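Local coordinates for SnoN,Epimerase SnoN (Streptomyces nogalater, PDB 5EP9), which acts as a non-heme iron, 2-oxoglutarate-dependent epimerase in nogalamycin biosynthesis, at residues A107-F121 with P274-P286. Numbering follows the deposited sequence.
Sequences AALAEYLAGSPLRLF and PLTGDRFPLLRRP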
loop_
_atom_site.group_PDB
_atom_site.type_symbol
_atom_site.label_atom_id
_atom_site.label_comp_id
_atom_site.label_asym_id
_atom_site.label_seq_id
_atom_site.Cartn_x
_atom_site.Cartn_y
_atom_site.Cartn_z
ATOM N N ALA A 107 8.742 8.974 -0.108
ATOM C CA ALA A 107 8.225 9.627 -1.317
ATOM C C ALA A 107 9.285 9.631 -2.352
ATOM O O ALA A 107 9.021 9.363 -3.554
ATOM C CB ALA A 107 7.846 11.077 -1.030
ATOM N N ALA A 108 10.493 10.004 -1.940
ATOM C CA ALA A 108 11.598 10.006 -2.900
ATOM C C ALA A 108 11.873 8.573 -3.513
ATOM O O ALA A 108 12.161 8.474 -4.696
ATOM C CB ALA A 108 12.864 10.588 -2.342
ATOM N N LEU A 109 11.815 7.548 -2.681
ATOM C CA LEU A 109 11.987 6.201 -3.138
ATOM C C LEU A 109 10.894 5.818 -4.133
ATOM O O LEU A 109 11.187 5.313 -5.160
ATOM C CB LEU A 109 11.973 5.235 -1.980
ATOM C CG LEU A 109 13.290 5.248 -1.243
ATOM C CD1 LEU A 109 13.135 4.560 0.116
ATOM C CD2 LEU A 109 14.370 4.517 -2.046
ATOM N N ALA A 110 9.655 6.093 -3.783
ATOM C CA ALA A 110 8.558 5.793 -4.615
ATOM C C ALA A 110 8.701 6.416 -6.007
ATOM O O ALA A 110 8.450 5.756 -7.030
ATOM C CB ALA A 110 7.220 6.225 -3.999
ATOM N N GLU A 111 9.073 7.685 -6.048
ATOM C CA GLU A 111 9.184 8.357 -7.301
ATOM C C GLU A 111 10.335 7.807 -8.105
ATOM O O GLU A 111 10.190 7.707 -9.337
ATOM C CB GLU A 111 9.334 9.912 -7.201
ATOM C CG GLU A 111 8.076 10.576 -6.701
ATOM C CD GLU A 111 8.002 12.085 -6.995
ATOM O OE1 GLU A 111 9.055 12.738 -7.183
ATOM O OE2 GLU A 111 6.858 12.580 -6.996
ATOM N N TYR A 112 11.452 7.504 -7.466
ATOM C CA TYR A 112 12.561 6.928 -8.165
ATOM C C TYR A 112 12.132 5.532 -8.734
ATOM O O TYR A 112 12.389 5.217 -9.840
ATOM C CB TYR A 112 13.790 6.783 -7.276
ATOM C CG TYR A 112 15.067 6.491 -8.060
ATOM C CD1 TYR A 112 15.863 7.512 -8.578
ATOM C CD2 TYR A 112 15.463 5.177 -8.294
ATOM C CE1 TYR A 112 17.020 7.221 -9.304
ATOM C CE2 TYR A 112 16.604 4.869 -9.030
ATOM C CZ TYR A 112 17.373 5.873 -9.530
ATOM O OH TYR A 112 18.492 5.547 -10.256
ATOM N N LEU A 113 11.445 4.725 -7.952
ATOM C CA LEU A 113 11.044 3.389 -8.385
ATOM C C LEU A 113 10.032 3.429 -9.507
ATOM O O LEU A 113 10.116 2.659 -10.461
ATOM C CB LEU A 113 10.452 2.610 -7.259
ATOM C CG LEU A 113 11.370 2.271 -6.089
ATOM C CD1 LEU A 113 10.596 1.573 -4.962
ATOM C CD2 LEU A 113 12.525 1.422 -6.501
ATOM N N ALA A 114 9.055 4.331 -9.386
ATOM C CA ALA A 114 8.037 4.461 -10.381
ATOM C C ALA A 114 8.574 5.054 -11.657
ATOM O O ALA A 114 8.011 4.868 -12.679
ATOM C CB ALA A 114 6.877 5.308 -9.870
ATOM N N GLY A 115 9.592 5.885 -11.560
ATOM C CA GLY A 115 10.157 6.571 -12.689
ATOM C C GLY A 115 9.405 7.813 -13.123
ATOM O O GLY A 115 9.646 8.293 -14.208
ATOM N N SER A 116 8.475 8.319 -12.328
ATOM C CA SER A 116 7.708 9.551 -12.685
ATOM C C SER A 116 7.260 10.308 -11.413
ATOM O O SER A 116 7.263 9.744 -10.320
ATOM C CB SER A 116 6.409 9.171 -13.509
ATOM O OG SER A 116 5.277 8.764 -12.655
ATOM N N PRO A 117 6.801 11.531 -11.572
ATOM C CA PRO A 117 6.195 12.215 -10.447
ATOM C C PRO A 117 4.913 11.533 -10.038
ATOM O O PRO A 117 4.210 10.965 -10.879
ATOM C CB PRO A 117 5.884 13.614 -10.984
ATOM C CG PRO A 117 6.788 13.791 -12.164
ATOM C CD PRO A 117 7.051 12.436 -12.723
ATOM N N LEU A 118 4.667 11.570 -8.736
ATOM C CA LEU A 118 3.593 10.892 -8.135
ATOM C C LEU A 118 2.758 11.802 -7.258
ATOM O O LEU A 118 3.199 12.832 -6.815
ATOM C CB LEU A 118 4.091 9.732 -7.284
ATOM C CG LEU A 118 4.887 8.586 -7.966
ATOM C CD1 LEU A 118 5.462 7.712 -6.870
ATOM C CD2 LEU A 118 4.053 7.755 -8.936
ATOM N N ARG A 119 1.562 11.313 -6.984
ATOM C CA ARG A 119 0.631 11.844 -6.006
ATOM C C ARG A 119 0.221 10.774 -5.020
ATOM O O ARG A 119 0.256 9.573 -5.311
ATOM C CB ARG A 119 -0.647 12.345 -6.673
ATOM C CG ARG A 119 -0.497 13.586 -7.491
ATOM C CD ARG A 119 -1.707 13.846 -8.385
ATOM N NE ARG A 119 -1.504 15.036 -9.191
ATOM C CZ ARG A 119 -1.519 16.297 -8.698
ATOM N NH1 ARG A 119 -1.853 16.568 -7.446
ATOM N NH2 ARG A 119 -1.244 17.291 -9.479
ATOM N N LEU A 120 -0.151 11.224 -3.833
ATOM C CA LEU A 120 -0.721 10.329 -2.831
ATOM C C LEU A 120 -2.178 10.125 -3.192
ATOM O O LEU A 120 -2.885 11.069 -3.440
ATOM C CB LEU A 120 -0.626 10.920 -1.440
ATOM C CG LEU A 120 -1.414 10.242 -0.317
ATOM C CD1 LEU A 120 -0.837 8.877 0.003
ATOM C CD2 LEU A 120 -1.412 11.096 0.963
ATOM N N PHE A 121 -2.618 8.842 -3.125
ATOM C CA PHE A 121 -4.030 8.472 -3.311
ATOM C C PHE A 121 -4.709 8.206 -2.007
ATOM O O PHE A 121 -5.793 8.716 -1.708
ATOM C CB PHE A 121 -4.187 7.224 -4.235
ATOM C CG PHE A 121 -5.614 6.760 -4.364
ATOM C CD1 PHE A 121 -6.566 7.568 -4.946
ATOM C CD2 PHE A 121 -5.984 5.495 -3.961
ATOM C CE1 PHE A 121 -7.856 7.144 -5.086
ATOM C CE2 PHE A 121 -7.289 5.047 -4.089
ATOM C CZ PHE A 121 -8.222 5.886 -4.636
ATOM N N PRO A 274 -9.369 15.242 -13.181
ATOM C CA PRO A 274 -8.053 14.985 -12.677
ATOM C C PRO A 274 -8.088 14.906 -11.157
ATOM O O PRO A 274 -8.985 15.453 -10.517
ATOM C CB PRO A 274 -7.207 16.165 -13.156
ATOM C CG PRO A 274 -8.085 16.965 -14.119
ATOM C CD PRO A 274 -9.496 16.644 -13.671
ATOM N N LEU A 275 -7.157 14.115 -10.596
ATOM C CA LEU A 275 -7.067 14.008 -9.179
ATOM C C LEU A 275 -5.895 14.901 -8.793
ATOM O O LEU A 275 -4.724 14.493 -8.912
ATOM C CB LEU A 275 -6.892 12.543 -8.759
ATOM C CG LEU A 275 -8.025 11.663 -9.258
ATOM C CD1 LEU A 275 -7.686 10.221 -8.976
ATOM C CD2 LEU A 275 -9.408 11.927 -8.706
ATOM N N THR A 276 -6.234 16.080 -8.273
ATOM C CA THR A 276 -5.247 17.117 -7.921
ATOM C C THR A 276 -5.604 17.837 -6.622
ATOM O O THR A 276 -6.612 17.530 -5.979
ATOM C CB THR A 276 -5.127 18.185 -8.957
ATOM O OG1 THR A 276 -6.403 18.717 -9.138
ATOM C CG2 THR A 276 -4.680 17.665 -10.301
ATOM N N GLY A 277 -4.701 18.728 -6.202
ATOM C CA GLY A 277 -4.861 19.472 -4.981
ATOM C C GLY A 277 -4.379 18.726 -3.743
ATOM O O GLY A 277 -3.815 17.623 -3.820
ATOM N N ASP A 278 -4.594 19.353 -2.611
ATOM C CA ASP A 278 -4.391 18.855 -1.225
ATOM C C ASP A 278 -4.937 17.515 -0.915
ATOM O O ASP A 278 -4.383 16.809 -0.107
ATOM C CB ASP A 278 -5.101 19.815 -0.191
ATOM C CG ASP A 278 -4.308 21.073 0.073
ATOM O OD1 ASP A 278 -3.104 21.044 -0.304
ATOM O OD2 ASP A 278 -4.854 22.086 0.637
ATOM N N ARG A 279 -6.045 17.177 -1.514
ATOM C CA ARG A 279 -6.649 15.856 -1.325
ATOM C C ARG A 279 -5.825 14.689 -1.963
ATOM O O ARG A 279 -5.862 13.574 -1.535
ATOM C CB ARG A 279 -8.067 15.886 -1.889
ATOM C CG ARG A 279 -8.802 14.554 -1.815
ATOM C CD ARG A 279 -8.754 13.930 -0.420
ATOM N NE ARG A 279 -9.493 12.694 -0.440
ATOM C CZ ARG A 279 -8.993 11.495 -0.778
ATOM N NH1 ARG A 279 -7.696 11.345 -1.072
ATOM N NH2 ARG A 279 -9.819 10.423 -0.813
ATOM N N PHE A 280 -5.061 15.025 -2.999
ATOM C CA PHE A 280 -4.246 14.043 -3.801
ATOM C C PHE A 280 -2.886 14.617 -4.063
ATOM O O PHE A 280 -2.531 14.906 -5.199
ATOM C CB PHE A 280 -4.905 13.688 -5.114
ATOM C CG PHE A 280 -6.280 13.113 -4.961
ATOM C CD1 PHE A 280 -6.451 11.843 -4.486
ATOM C CD2 PHE A 280 -7.421 13.836 -5.347
ATOM C CE1 PHE A 280 -7.727 11.277 -4.364
ATOM C CE2 PHE A 280 -8.693 13.292 -5.213
ATOM C CZ PHE A 280 -8.841 12.001 -4.724
ATOM N N PRO A 281 -2.123 14.864 -2.985
ATOM C CA PRO A 281 -1.015 15.813 -3.123
ATOM C C PRO A 281 0.127 15.242 -3.912
ATOM O O PRO A 281 0.518 14.073 -3.719
ATOM C CB PRO A 281 -0.616 16.111 -1.652
ATOM C CG PRO A 281 -1.008 14.836 -0.943
ATOM C CD PRO A 281 -2.318 14.490 -1.584
ATOM N N LEU A 282 0.762 16.108 -4.661
ATOM C CA LEU A 282 2.056 15.839 -5.216
ATOM C C LEU A 282 3.039 15.443 -4.085
ATOM O O LEU A 282 3.071 16.066 -3.063
ATOM C CB LEU A 282 2.585 17.037 -5.960
ATOM C CG LEU A 282 1.856 17.421 -7.261
ATOM C CD1 LEU A 282 2.209 18.838 -7.691
ATOM C CD2 LEU A 282 2.152 16.381 -8.344
ATOM N N LEU A 283 3.837 14.398 -4.289
ATOM C CA LEU A 283 4.864 14.033 -3.332
ATOM C C LEU A 283 6.061 14.940 -3.337
ATOM O O LEU A 283 6.824 14.939 -2.422
ATOM C CB LEU A 283 5.350 12.596 -3.557
ATOM C CG LEU A 283 4.326 11.501 -3.537
ATOM C CD1 LEU A 283 4.995 10.154 -3.513
ATOM C CD2 LEU A 283 3.302 11.617 -2.421
ATOM N N ARG A 284 6.287 15.675 -4.396
ATOM C CA ARG A 284 7.400 16.604 -4.435
ATOM C C ARG A 284 6.911 17.960 -4.967
ATOM O O ARG A 284 6.259 18.010 -5.964
ATOM C CB ARG A 284 8.514 15.993 -5.283
ATOM C CG ARG A 284 9.674 16.900 -5.670
ATOM C CD ARG A 284 10.592 16.206 -6.659
ATOM N NE ARG A 284 9.893 16.092 -7.976
ATOM C CZ ARG A 284 9.940 15.083 -8.870
ATOM N NH1 ARG A 284 10.693 14.002 -8.683
ATOM N NH2 ARG A 284 9.212 15.146 -9.991
ATOM N N ARG A 285 7.229 19.050 -4.273
ATOM C CA ARG A 285 6.800 20.394 -4.687
ATOM C C ARG A 285 7.250 20.641 -6.159
ATOM O O ARG A 285 8.417 20.397 -6.497
ATOM C CB ARG A 285 7.378 21.458 -3.733
ATOM C CG ARG A 285 6.334 22.334 -3.038
ATOM C CD ARG A 285 6.957 23.676 -2.652
ATOM N NE ARG A 285 7.065 24.609 -3.796
ATOM C CZ ARG A 285 7.975 25.585 -3.956
ATOM N NH1 ARG A 285 8.943 25.785 -3.071
ATOM N NH2 ARG A 285 7.936 26.378 -5.033
ATOM N N PRO A 286 6.321 21.067 -7.061
ATOM C CA PRO A 286 6.811 21.277 -8.441
ATOM C C PRO A 286 7.619 22.622 -8.510
ATOM O O PRO A 286 7.286 23.634 -7.824
ATOM C CB PRO A 286 5.519 21.258 -9.285
ATOM C CG PRO A 286 4.436 21.710 -8.337
ATOM C CD PRO A 286 4.953 21.617 -6.907
HETATM O O HOH W 1 5.338 14.677 -7.376
HETATM O O HOH W 2 -1.706 19.574 -7.229
HETATM O O HOH W 3 -8.638 8.026 -1.717
#
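The Arg-119 guanidinium lies between Leu-282, whose CD2 sits over the centre of one face, 3.7 Å from Arg-119 CZ, and Thr-276, whose CG2 lies nearer the rim of the other. NH1 donates to Phe-280 O (2.9 Å), which lies almost exactly in the guanidinium plane; a water, also in the plane, takes the other N-H of NH1 and accepts from Gly-277 N. A chain extended from CG to NE (chi3 -178°) carries the group this far; NE binds Ala-246 O. A leucine in its place would probably leave the carbonyls of Phe-280 and Ala-246 without these donors and the loop less firmly tied to the strand. Alongside, the backbones form one antiparallel bridge, with Leu-283 N to Leu-118 O (3.0 Å) and Leu-120 N to Pro-281 O (2.9 Å). Leu-283 splits its branches: CD1 packs on Ala-107 CB and Leu-118 CB (both 3.9 Å), CD2 against Leu-120. Glu-111 OE2 accepts from Leu-118 N (3.0 Å) and from a water shared with Leu-118 O, and OE1 forms a salt bridge over a face of the poorly ordered Arg-284. Residues 107-121 lie in SnoN part 14-202, 274-286 in SnoN part 203-305 of the engineered fusion. The loop packs against the Ala-107 and Glu-111 side of helix 104-114 and borders strand 118-128, whose opposite edge pairs with strand 236-245 in the larger sheet, consistent with the PhyH double-stranded beta-helix (cupin) fold.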